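Local coordinates for protein pyrrolidone-carboxylate peptidase (Pyrococcus furiosus, PDB 1X10) that removes N-terminal pyroglutamyl (5-oxoproline) groups from peptides as a thiol protease, generally sparing those in which proline follows, at residues 4-9 with 39-44; 63-68 with 163-168; 77-82 with 144-149; 83-88 with 137-142. The protein carries 3 engineered substitutions. One frame throughout, in Å; residues are numbered along the deposited sequence.

Read from the N terminus, the chain first closes contact 1, where strand 2-8 takes strand 34-41 as its parallel neighbour after passing through helix 18-26. Contact 2 opens only afterwards: strand 63-69 pairs with strand 161-167 and closes the longest loop of the four. Contact 3 is nested inside that loop, laying helix 141-156 against strand 76-83, and contact 4 is nested in turn inside contact 3, joining the end of that strand and the chain after it to the turn leading into the same helix. No two contacts cross. Contacts 1 and 2 meet in one sheet through neighbouring strands 2-8 and 63-69, whereas contacts 2, 3 and 4 bring together His166, Glu79 and the engineered Ser142.

Contact 1 (4-9 with 39-44); sequences LVTGFE and RVLPVV
Glu9 and Val43 show how a side chain can prolong a strand pairing beyond its last backbone bond. Glu9 CG sits between its own backbone N and carbonyl carbon (chi1 59°), and the chain runs extended from there, carrying OE2 to Val43 N at 2.9 Å. The N-H meets this oxygen from above the carboxylate plane, 44° out of it, while Glu9 CG packs on Val43 CG2 at 3.7 Å. Before that point the bonding is regular and parallel: Arg39 uses its N and O on Val5 and Gly7, and Leu41 does likewise on Gly7 and Glu9.

Phe8, Thr6 and Leu41 share a sheet face. Phe8 turns CE2 toward Leu41 CB (3.9 Å), and Pro42 O lies at the ring edge, 3.8 Å from CE2; Val43 CG2 comes obliquely to CD2. Leu41 CD1 reaches back to Thr6 OG1 at 3.8 Å, the hydroxyl itself being hydrogen-bonded to His66. Val145 of helix 141-156 packs on both Phe8 and Leu41, and helix 47-59 also touches Leu41. Such parallel neighbours form a beta-alpha-beta unit, its connection containing helix 18-26 and short strand 30-31, with Phe8 beside the engineered active-site Ser142 of this alpha/beta fold.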
loop_
_atom_site.group_PDB
_atom_site.type_symbol
_atom_site.label_atom_id
_atom_site.label_comp_id
_atom_site.label_asym_id
_atom_site.label_seq_id
_atom_site.Cartn_x
_atom_site.Cartn_y
_atom_site.Cartn_z
ATOM N N LEU A 4 17.571 2.653 29.916
ATOM C CA LEU A 4 17.393 3.955 29.296
ATOM C C LEU A 4 16.482 3.785 28.093
ATOM O O LEU A 4 16.737 2.956 27.215
ATOM C CB LEU A 4 18.727 4.547 28.822
ATOM C CG LEU A 4 18.583 5.776 27.905
ATOM C CD1 LEU A 4 17.948 6.921 28.673
ATOM C CD2 LEU A 4 19.947 6.201 27.358
ATOM N N VAL A 5 15.407 4.557 28.071
ATOM C CA VAL A 5 14.475 4.540 26.959
ATOM C C VAL A 5 14.507 5.949 26.390
ATOM O O VAL A 5 14.433 6.923 27.145
ATOM C CB VAL A 5 13.024 4.240 27.416
ATOM C CG1 VAL A 5 12.078 4.320 26.228
ATOM C CG2 VAL A 5 12.947 2.866 28.051
ATOM N N THR A 6 14.654 6.068 25.074
ATOM C CA THR A 6 14.645 7.388 24.463
ATOM C C THR A 6 13.544 7.475 23.421
ATOM O O THR A 6 13.093 6.462 22.879
ATOM C CB THR A 6 15.992 7.745 23.769
ATOM O OG1 THR A 6 16.205 6.883 22.640
ATOM C CG2 THR A 6 17.155 7.609 24.749
ATOM N N GLY A 7 13.108 8.704 23.173
ATOM C CA GLY A 7 12.098 8.977 22.174
ATOM C C GLY A 7 12.597 10.196 21.414
ATOM O O GLY A 7 13.658 10.739 21.738
ATOM N N PHE A 8 11.852 10.631 20.405
ATOM C CA PHE A 8 12.251 11.791 19.616
ATOM C C PHE A 8 11.214 12.905 19.662
ATOM O O PHE A 8 10.033 12.664 19.904
ATOM C CB PHE A 8 12.471 11.403 18.150
ATOM C CG PHE A 8 13.784 10.720 17.877
ATOM C CD1 PHE A 8 13.826 9.360 17.581
ATOM C CD2 PHE A 8 14.972 11.448 17.857
ATOM C CE1 PHE A 8 15.036 8.733 17.258
ATOM C CE2 PHE A 8 16.188 10.834 17.538
ATOM C CZ PHE A 8 16.218 9.472 17.236
ATOM N N GLU A 9 11.673 14.127 19.427
ATOM C CA GLU A 9 10.801 15.294 19.394
ATOM C C GLU A 9 10.058 15.265 18.055
ATOM O O GLU A 9 10.371 14.454 17.179
ATOM C CB GLU A 9 11.644 16.571 19.482
ATOM C CG GLU A 9 12.653 16.693 18.337
ATOM C CD GLU A 9 13.499 17.958 18.411
ATOM O OE1 GLU A 9 13.407 18.679 19.425
ATOM O OE2 GLU A 9 14.261 18.222 17.451
ATOM N N ARG A 39 14.347 9.646 28.228
ATOM C CA ARG A 39 14.879 10.906 27.716
ATOM C C ARG A 39 14.464 11.159 26.274
ATOM O O ARG A 39 14.353 10.231 25.477
ATOM C CB ARG A 39 16.404 10.900 27.820
ATOM C CG ARG A 39 16.935 10.759 29.245
ATOM C CD ARG A 39 16.751 12.047 30.037
ATOM N NE ARG A 39 17.487 12.012 31.299
ATOM C CZ ARG A 39 17.044 11.453 32.418
ATOM N NH1 ARG A 39 15.848 10.875 32.453
ATOM N NH2 ARG A 39 17.808 11.454 33.504
ATOM N N VAL A 40 14.248 12.427 25.940
ATOM C CA VAL A 40 13.847 12.802 24.591
ATOM C C VAL A 40 15.054 13.330 23.817
ATOM O O VAL A 40 15.843 14.117 24.341
ATOM C CB VAL A 40 12.749 13.890 24.621
ATOM C CG1 VAL A 40 12.279 14.207 23.206
ATOM C CG2 VAL A 40 11.580 13.422 25.476
ATOM N N LEU A 41 15.193 12.889 22.572
ATOM C CA LEU A 41 16.306 13.316 21.728
ATOM C C LEU A 41 15.840 14.240 20.613
ATOM O O LEU A 41 14.717 14.120 20.123
ATOM C CB LEU A 41 16.984 12.098 21.101
ATOM C CG LEU A 41 17.565 11.081 22.080
ATOM C CD1 LEU A 41 18.093 9.868 21.305
ATOM C CD2 LEU A 41 18.680 11.737 22.886
ATOM N N PRO A 42 16.698 15.184 20.200
ATOM C CA PRO A 42 16.318 16.101 19.125
ATOM C C PRO A 42 16.466 15.375 17.789
ATOM O O PRO A 42 17.291 14.471 17.668
ATOM C CB PRO A 42 17.329 17.234 19.274
ATOM C CG PRO A 42 18.572 16.493 19.700
ATOM C CD PRO A 42 18.027 15.525 20.742
ATOM N N VAL A 43 15.652 15.742 16.805
ATOM C CA VAL A 43 15.749 15.118 15.490
ATOM C C VAL A 43 16.696 16.022 14.703
ATOM O O VAL A 43 16.304 16.716 13.762
ATOM C CB VAL A 43 14.367 15.039 14.800
ATOM C CG1 VAL A 43 14.498 14.374 13.432
ATOM C CG2 VAL A 43 13.402 14.225 15.668
ATOM N N VAL A 44 17.959 15.996 15.118
ATOM C CA VAL A 44 18.999 16.827 14.530
ATOM C C VAL A 44 20.326 16.079 14.529
ATOM O O VAL A 44 20.789 15.641 15.576
ATOM C CB VAL A 44 19.185 18.114 15.364
ATOM C CG1 VAL A 44 20.284 18.986 14.748
ATOM C CG2 VAL A 44 17.858 18.868 15.465
#

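Contact 2 (63-68 with 163-168); sequences IAIHVG and GFIHVP
His66 and Phe164 meet at the heart of a parallel strand pair, in the central sheet of this alpha/beta fold, and the pair illustrates how a strand backbone can carry a catalytic residue. Five hydrogen bonds hold the register. Gly163 N and O engage Ala64 and His66, Ile165 N and O engage His66 and Gly68, and Val167 N closes the series on Gly68 O at 2.8 Å. Three CA-H...O contacts run among them, including Phe164 CA to His66 O.

Apolar packing fills the face made by Ile65, Val67 and Ile165. Ile65 CG2 touches Ile165 CD1, and farther along Val67 CG1 meets Val167 CG1 at 3.9 Å, the two side chains crossing at about a right angle. Helix 189-206 covers Ile65 and Ile165.

On the other face, beside Phe164, lie two histidines whose polar partners come from beyond the pair. Besides its bond to Thr6, His66 uses NE2 on Ser149. The active-site His166 bonds through ND1 to Glu79 and through NE2 to the engineered Ser142, a cysteine in the natural enzyme, consistent with a Cys-His-Glu triad.

Aromatic contacts fit the same face together. Phe164 CG is anti to its backbone N (chi1 -160°), which folds the ring across the neighbouring strand. One of its faces receives His66 O, 3.2 Å above the plane and over the ring centre. Gly68, having no side chain, admits the far rim, and Phe164 CE1 comes to 3.3 Å from Gly68 N.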
loop_
_atom_site.group_PDB
_atom_site.type_symbol
_atom_site.label_atom_id
_atom_site.label_comp_id
_atom_site.label_asym_id
_atom_site.label_seq_id
_atom_site.Cartn_x
_atom_site.Cartn_y
_atom_site.Cartn_z
ATOM N N ILE A 63 20.738 -1.514 29.784
ATOM C CA ILE A 63 19.900 -1.730 28.610
ATOM C C ILE A 63 19.449 -0.397 28.024
ATOM O O ILE A 63 19.017 0.498 28.754
ATOM C CB ILE A 63 18.628 -2.531 28.976
ATOM C CG1 ILE A 63 19.015 -3.900 29.543
ATOM C CG2 ILE A 63 17.724 -2.668 27.745
ATOM C CD1 ILE A 63 17.839 -4.686 30.109
ATOM N N ALA A 64 19.545 -0.274 26.704
ATOM C CA ALA A 64 19.128 0.940 26.022
ATOM C C ALA A 64 18.132 0.573 24.935
ATOM O O ALA A 64 18.432 -0.227 24.039
ATOM C CB ALA A 64 20.330 1.653 25.405
ATOM N N ILE A 65 16.939 1.144 25.028
ATOM C CA ILE A 65 15.905 0.902 24.035
ATOM C C ILE A 65 15.499 2.255 23.476
ATOM O O ILE A 65 14.875 3.065 24.162
ATOM C CB ILE A 65 14.690 0.189 24.647
ATOM C CG1 ILE A 65 15.105 -1.212 25.109
ATOM C CG2 ILE A 65 13.568 0.092 23.606
ATOM C CD1 ILE A 65 14.003 -1.997 25.797
ATOM N N HIS A 66 15.892 2.495 22.230
ATOM C CA HIS A 66 15.617 3.744 21.541
ATOM C C HIS A 66 14.352 3.566 20.710
ATOM O O HIS A 66 14.225 2.603 19.954
ATOM C CB HIS A 66 16.825 4.106 20.673
ATOM C CG HIS A 66 18.111 4.154 21.445
ATOM N ND1 HIS A 66 18.384 5.138 22.370
ATOM C CD2 HIS A 66 19.159 3.296 21.489
ATOM C CE1 HIS A 66 19.543 4.883 22.953
ATOM N NE2 HIS A 66 20.034 3.771 22.438
ATOM N N VAL A 67 13.417 4.497 20.869
ATOM C CA VAL A 67 12.136 4.426 20.180
ATOM C C VAL A 67 11.949 5.582 19.204
ATOM O O VAL A 67 12.371 6.709 19.461
ATOM C CB VAL A 67 10.981 4.434 21.208
ATOM C CG1 VAL A 67 9.674 4.030 20.544
ATOM C CG2 VAL A 67 11.313 3.489 22.370
ATOM N N GLY A 68 11.311 5.287 18.078
ATOM C CA GLY A 68 11.076 6.310 17.080
ATOM C C GLY A 68 9.767 6.104 16.343
ATOM O O GLY A 68 9.165 5.029 16.400
ATOM N N GLY A 163 19.082 -1.515 21.326
ATOM C CA GLY A 163 18.265 -1.782 20.164
ATOM C C GLY A 163 17.312 -0.648 19.882
ATOM O O GLY A 163 17.257 0.330 20.636
ATOM N N PHE A 164 16.554 -0.791 18.800
ATOM C CA PHE A 164 15.610 0.228 18.391
ATOM C C PHE A 164 14.229 -0.336 18.064
ATOM O O PHE A 164 14.100 -1.410 17.469
ATOM C CB PHE A 164 16.162 0.970 17.170
ATOM C CG PHE A 164 15.537 2.305 16.954
ATOM C CD1 PHE A 164 14.243 2.412 16.461
ATOM C CD2 PHE A 164 16.209 3.462 17.321
ATOM C CE1 PHE A 164 13.627 3.654 16.345
ATOM C CE2 PHE A 164 15.599 4.707 17.208
ATOM C CZ PHE A 164 14.310 4.802 16.722
ATOM N N ILE A 165 13.199 0.403 18.455
ATOM C CA ILE A 165 11.820 0.010 18.197
ATOM C C ILE A 165 11.082 1.161 17.531
ATOM O O ILE A 165 11.107 2.288 18.022
ATOM C CB ILE A 165 11.087 -0.346 19.508
ATOM C CG1 ILE A 165 11.702 -1.608 20.114
ATOM C CG2 ILE A 165 9.592 -0.544 19.241
ATOM C CD1 ILE A 165 11.104 -1.990 21.459
ATOM N N HIS A 166 10.445 0.883 16.400
ATOM C CA HIS A 166 9.685 1.913 15.701
ATOM C C HIS A 166 8.198 1.688 15.945
ATOM O O HIS A 166 7.733 0.545 15.970
ATOM C CB HIS A 166 9.963 1.865 14.193
ATOM C CG HIS A 166 11.065 2.776 13.747
ATOM N ND1 HIS A 166 12.259 2.309 13.243
ATOM C CD2 HIS A 166 11.149 4.128 13.717
ATOM C CE1 HIS A 166 13.030 3.331 12.918
ATOM N NE2 HIS A 166 12.380 4.447 13.195
ATOM N N VAL A 167 7.453 2.776 16.123
ATOM C CA VAL A 167 6.018 2.678 16.339
ATOM C C VAL A 167 5.294 3.403 15.211
ATOM O O VAL A 167 5.830 4.335 14.615
ATOM C CB VAL A 167 5.585 3.308 17.693
ATOM C CG1 VAL A 167 6.385 2.684 18.838
ATOM C CG2 VAL A 167 5.765 4.827 17.660
ATOM N N PRO A 168 4.070 2.965 14.889
ATOM C CA PRO A 168 3.296 3.603 13.823
ATOM C C PRO A 168 2.771 4.946 14.318
ATOM O O PRO A 168 2.965 5.313 15.479
ATOM C CB PRO A 168 2.142 2.621 13.594
ATOM C CG PRO A 168 2.674 1.302 14.096
ATOM C CD PRO A 168 3.434 1.711 15.328
#

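Contact 3 (77-82 with 144-149); sequences SIERIA and YVMYLS
Met146 and Ala82 form the centre of a contact made by packing alone, with no hydrogen bond between the segments. Met146 leaves helix 141-156 as a fully extended arm: CG is anti to the backbone N (chi1 -176°), and the later torsions are also anti. Ala82 CB rests beside the root of this arm, 3.6 Å from CG. Farther out, SD passes Glu79 CB at 3.7 Å, and the terminal CE lies 3.6 Å from Glu79 O and a similar distance from the carbonyl carbon of Ile81. The methyl thus fits against the turn of backbone where strand 76-83 is interrupted. Tyr147 also touches Ala82, its CA 3.6 Å from Ala82 CB, and its ring presents an edge to the Ala82 carbonyl, CD1 being 3.8 Å from O.

One shell outward, Phe164 packs on both Glu79 and Met146, and Tyr147 OH is hydrogen-bonded to Pro108 O. Arg80 points away and forms a salt bridge with Asp100 of the second subunit.

Glu79 bends at its second torsion (chi2 -62°), turning the carboxylate away from the methionine. OE1, the oxygen that also serves His166, receives Arg73 in a salt bridge, while Ser134 is bonded to OE2. Met146 thus packs against the active-site Glu79, in an arrangement consistent with the Cys-His-Glu triad of this peptidase family.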
loop_
_atom_site.group_PDB
_atom_site.type_symbol
_atom_site.label_atom_id
_atom_site.label_comp_id
_atom_site.label_asym_id
_atom_site.label_seq_id
_atom_site.Cartn_x
_atom_site.Cartn_y
_atom_site.Cartn_z
ATOM N N SER A 77 7.590 -2.391 15.101
ATOM C CA SER A 77 8.696 -3.028 14.411
ATOM C C SER A 77 9.959 -2.940 15.248
ATOM O O SER A 77 10.292 -1.887 15.794
ATOM C CB SER A 77 8.919 -2.411 13.020
ATOM O OG SER A 77 9.068 -1.006 13.074
ATOM N N ILE A 78 10.643 -4.071 15.352
ATOM C CA ILE A 78 11.877 -4.176 16.121
ATOM C C ILE A 78 13.027 -4.256 15.122
ATOM O O ILE A 78 13.083 -5.172 14.300
ATOM C CB ILE A 78 11.839 -5.435 17.002
ATOM C CG1 ILE A 78 10.558 -5.417 17.852
ATOM C CG2 ILE A 78 13.070 -5.482 17.898
ATOM C CD1 ILE A 78 10.137 -6.788 18.390
ATOM N N GLU A 79 13.930 -3.280 15.191
ATOM C CA GLU A 79 15.058 -3.199 14.271
ATOM C C GLU A 79 16.145 -4.243 14.513
ATOM O O GLU A 79 16.674 -4.388 15.615
ATOM C CB GLU A 79 15.664 -1.791 14.315
ATOM C CG GLU A 79 14.661 -0.674 14.016
ATOM C CD GLU A 79 14.063 -0.773 12.617
ATOM O OE1 GLU A 79 13.032 -0.106 12.358
ATOM O OE2 GLU A 79 14.620 -1.508 11.772
ATOM N N ARG A 80 16.475 -4.964 13.453
ATOM C CA ARG A 80 17.486 -6.004 13.519
ATOM C C ARG A 80 18.899 -5.466 13.358
ATOM O O ARG A 80 19.839 -5.967 13.980
ATOM C CB ARG A 80 17.224 -7.032 12.419
ATOM C CG ARG A 80 18.197 -8.200 12.381
ATOM C CD ARG A 80 17.768 -9.197 11.310
ATOM N NE ARG A 80 17.582 -10.526 11.880
ATOM C CZ ARG A 80 16.506 -11.278 11.699
ATOM N NH1 ARG A 80 15.501 -10.842 10.956
ATOM N NH2 ARG A 80 16.440 -12.470 12.265
ATOM N N ILE A 81 19.041 -4.424 12.548
ATOM C CA ILE A 81 20.367 -3.895 12.259
ATOM C C ILE A 81 20.494 -2.376 12.105
ATOM O O ILE A 81 19.592 -1.703 11.590
ATOM C CB ILE A 81 20.886 -4.575 10.973
ATOM C CG1 ILE A 81 22.348 -4.214 10.706
ATOM C CG2 ILE A 81 20.021 -4.156 9.795
ATOM C CD1 ILE A 81 22.912 -4.930 9.483
ATOM N N ALA A 82 21.628 -1.857 12.564
ATOM C CA ALA A 82 21.960 -0.436 12.470
ATOM C C ALA A 82 23.090 -0.331 11.442
ATOM O O ALA A 82 24.066 -1.079 11.506
ATOM C CB ALA A 82 22.433 0.094 13.829
ATOM N N TYR A 144 20.610 6.535 12.989
ATOM C CA TYR A 144 21.747 7.298 13.494
ATOM C C TYR A 144 21.951 6.995 14.984
ATOM O O TYR A 144 23.042 6.606 15.407
ATOM C CB TYR A 144 21.463 8.787 13.273
ATOM C CG TYR A 144 22.523 9.771 13.723
ATOM C CD1 TYR A 144 23.721 9.923 13.019
ATOM C CD2 TYR A 144 22.281 10.623 14.801
ATOM C CE1 TYR A 144 24.648 10.917 13.377
ATOM C CE2 TYR A 144 23.193 11.610 15.163
ATOM C CZ TYR A 144 24.368 11.754 14.447
ATOM O OH TYR A 144 25.234 12.763 14.792
ATOM N N VAL A 145 20.897 7.155 15.777
ATOM C CA VAL A 145 20.997 6.884 17.207
ATOM C C VAL A 145 21.170 5.389 17.484
ATOM O O VAL A 145 21.922 5.002 18.379
ATOM C CB VAL A 145 19.758 7.409 17.968
ATOM C CG1 VAL A 145 19.715 8.929 17.898
ATOM C CG2 VAL A 145 18.497 6.820 17.377
ATOM N N MET A 146 20.485 4.549 16.715
ATOM C CA MET A 146 20.611 3.107 16.907
ATOM C C MET A 146 22.066 2.672 16.729
ATOM O O MET A 146 22.594 1.894 17.527
ATOM C CB MET A 146 19.727 2.350 15.911
ATOM C CG MET A 146 19.742 0.834 16.116
ATOM S SD MET A 146 18.847 -0.061 14.823
ATOM C CE MET A 146 19.132 -1.767 15.369
ATOM N N TYR A 147 22.712 3.183 15.683
ATOM C CA TYR A 147 24.098 2.836 15.401
ATOM C C TYR A 147 25.050 3.344 16.484
ATOM O O TYR A 147 25.907 2.601 16.965
ATOM C CB TYR A 147 24.526 3.400 14.035
ATOM C CG TYR A 147 25.922 2.972 13.634
ATOM C CD1 TYR A 147 26.138 1.773 12.951
ATOM C CD2 TYR A 147 27.037 3.720 14.021
ATOM C CE1 TYR A 147 27.420 1.325 12.670
ATOM C CE2 TYR A 147 28.331 3.276 13.750
ATOM C CZ TYR A 147 28.516 2.077 13.077
ATOM O OH TYR A 147 29.792 1.614 12.844
ATOM N N LEU A 148 24.907 4.611 16.854
ATOM C CA LEU A 148 25.764 5.208 17.872
ATOM C C LEU A 148 25.635 4.477 19.206
ATOM O O LEU A 148 26.620 4.288 19.919
ATOM C CB LEU A 148 25.421 6.694 18.049
ATOM C CG LEU A 148 25.863 7.592 16.886
ATOM C CD1 LEU A 148 25.197 8.971 16.986
ATOM C CD2 LEU A 148 27.381 7.719 16.913
ATOM N N SER A 149 24.424 4.052 19.541
ATOM C CA SER A 149 24.218 3.342 20.800
ATOM C C SER A 149 24.936 1.996 20.763
ATOM O O SER A 149 25.646 1.624 21.708
ATOM C CB SER A 149 22.719 3.142 21.058
ATOM O OG SER A 149 22.489 2.595 22.346
#

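Contact 4 (83-88 with 137-142); sequences VNAIDA and AGLYLS. Engineered in segment 137-142: Ser142 (natural residue Cys).
Leu139 fits between Asp87 and Ala85 as the bump of this contact, and the curve of segment 83-88 is the hollow that takes it. Its CG is anti to the carbonyl carbon (chi1 -64°) and chi2 is extended at 178°; together these torsions place CD1 on Asp87 and CD2 by Ala85. The CD1 branch lies on Asp87 CB at 3.8 Å. The CD2 branch is 3.7 Å from Ala85 O and next to Val83, although its exact fit on the valine is doubtful in the model. A second, smaller fit follows: Ala88 CB meets the edge of the Tyr140 ring at CD1, 3.8 Å away.

Backbone polar groups add to the fit of the leucine. Asp87 N donates to Leu139 O at 3.1 Å, nearly straight at 166°, and arrives in the carbonyl plane on a lone pair. A water gives one hydrogen to Ala85 O at 2.8 Å and the other to Tyr140 O at 3.0 Å.

Asp87 OD1 forms salt bridges with Arg80 and Lys118 of the second subunit, and Tyr140 OH bonds to Pro91 O. Tyr140 is the N-cap residue of helix 141-156, two places before the engineered Ser142, a cysteine in nature. Between these segments, then, one direct backbone bond and one water bridge accompany the buried Leu139, while the carboxylate of Asp87 meets the second subunit, whose nearby cations would be expected to stabilise its charge.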
loop_
_atom_site.group_PDB
_atom_site.type_symbol
_atom_site.label_atom_id
_atom_site.label_comp_id
_atom_site.label_asym_id
_atom_site.label_seq_id
_atom_site.Cartn_x
_atom_site.Cartn_y
_atom_site.Cartn_z
ATOM N N VAL A 83 22.960 0.600 10.505
ATOM C CA VAL A 83 23.953 0.758 9.448
ATOM C C VAL A 83 24.787 2.035 9.564
ATOM O O VAL A 83 24.268 3.109 9.863
ATOM C CB VAL A 83 23.265 0.724 8.086
ATOM C CG1 VAL A 83 22.599 -0.641 7.875
ATOM C CG2 VAL A 83 22.218 1.793 8.034
ATOM N N ASN A 84 26.083 1.912 9.301
ATOM C CA ASN A 84 26.995 3.046 9.408
ATOM C C ASN A 84 26.883 3.991 8.216
ATOM O O ASN A 84 27.826 4.136 7.436
ATOM C CB ASN A 84 28.431 2.537 9.544
ATOM C CG ASN A 84 29.400 3.623 9.973
ATOM O OD1 ASN A 84 28.999 4.752 10.285
ATOM N ND2 ASN A 84 30.685 3.287 10.004
ATOM N N ALA A 85 25.731 4.636 8.080
ATOM C CA ALA A 85 25.521 5.555 6.972
ATOM C C ALA A 85 24.389 6.531 7.231
ATOM O O ALA A 85 23.438 6.235 7.962
ATOM C CB ALA A 85 25.236 4.773 5.684
ATOM N N ILE A 86 24.512 7.706 6.628
ATOM C CA ILE A 86 23.497 8.738 6.730
ATOM C C ILE A 86 23.113 9.139 5.311
ATOM O O ILE A 86 23.974 9.508 4.509
ATOM C CB ILE A 86 24.019 9.995 7.451
ATOM C CG1 ILE A 86 24.489 9.637 8.861
ATOM C CG2 ILE A 86 22.919 11.049 7.511
ATOM C CD1 ILE A 86 25.197 10.760 9.562
ATOM N N ASP A 87 21.828 9.039 4.999
ATOM C CA ASP A 87 21.325 9.427 3.690
ATOM C C ASP A 87 19.884 9.840 3.939
ATOM O O ASP A 87 18.953 9.063 3.735
ATOM C CB ASP A 87 21.376 8.263 2.696
ATOM C CG ASP A 87 21.405 8.741 1.247
ATOM O OD1 ASP A 87 21.137 7.935 0.328
ATOM O OD2 ASP A 87 21.712 9.939 1.032
ATOM N N ALA A 88 19.720 11.075 4.398
ATOM C CA ALA A 88 18.410 11.623 4.731
ATOM C C ALA A 88 17.511 11.904 3.532
ATOM O O ALA A 88 17.914 12.592 2.596
ATOM C CB ALA A 88 18.591 12.893 5.547
ATOM N N ALA A 137 16.271 0.350 9.607
ATOM C CA ALA A 137 15.682 1.400 10.434
ATOM C C ALA A 137 15.759 2.725 9.683
ATOM O O ALA A 137 15.587 3.804 10.266
ATOM C CB ALA A 137 16.436 1.502 11.758
ATOM N N GLY A 138 16.008 2.636 8.380
ATOM C CA GLY A 138 16.136 3.831 7.567
ATOM C C GLY A 138 17.559 4.347 7.706
ATOM O O GLY A 138 18.398 3.684 8.323
ATOM N N LEU A 139 17.840 5.519 7.139
ATOM C CA LEU A 139 19.175 6.115 7.218
ATOM C C LEU A 139 19.049 7.567 7.675
ATOM O O LEU A 139 19.839 8.437 7.282
ATOM C CB LEU A 139 19.874 6.047 5.850
ATOM C CG LEU A 139 20.159 4.635 5.324
ATOM C CD1 LEU A 139 20.816 4.683 3.942
ATOM C CD2 LEU A 139 21.067 3.942 6.306
ATOM N N TYR A 140 18.049 7.805 8.519
ATOM C CA TYR A 140 17.757 9.123 9.063
ATOM C C TYR A 140 18.185 9.132 10.537
ATOM O O TYR A 140 19.157 8.478 10.899
ATOM C CB TYR A 140 16.258 9.405 8.896
ATOM C CG TYR A 140 15.796 10.827 9.165
ATOM C CD1 TYR A 140 16.405 11.919 8.543
ATOM C CD2 TYR A 140 14.698 11.072 9.996
ATOM C CE1 TYR A 140 15.930 13.219 8.736
ATOM C CE2 TYR A 140 14.214 12.371 10.198
ATOM C CZ TYR A 140 14.834 13.435 9.565
ATOM O OH TYR A 140 14.356 14.711 9.759
ATOM N N LEU A 141 17.471 9.848 11.400
ATOM C CA LEU A 141 17.888 9.902 12.799
ATOM C C LEU A 141 17.686 8.652 13.647
ATOM O O LEU A 141 18.457 8.417 14.572
ATOM C CB LEU A 141 17.267 11.119 13.484
ATOM C CG LEU A 141 18.230 12.285 13.220
ATOM C CD1 LEU A 141 17.492 13.540 12.883
ATOM C CD2 LEU A 141 19.145 12.461 14.418
ATOM N N SER A 142 16.673 7.847 13.346
ATOM C CA SER A 142 16.460 6.631 14.128
ATOM C C SER A 142 17.669 5.711 13.984
ATOM O O SER A 142 18.209 5.235 14.980
ATOM C CB SER A 142 15.196 5.907 13.666
ATOM O OG SER A 142 14.044 6.672 13.991
HETATM O O HOH W 1 21.630 7.148 9.959
#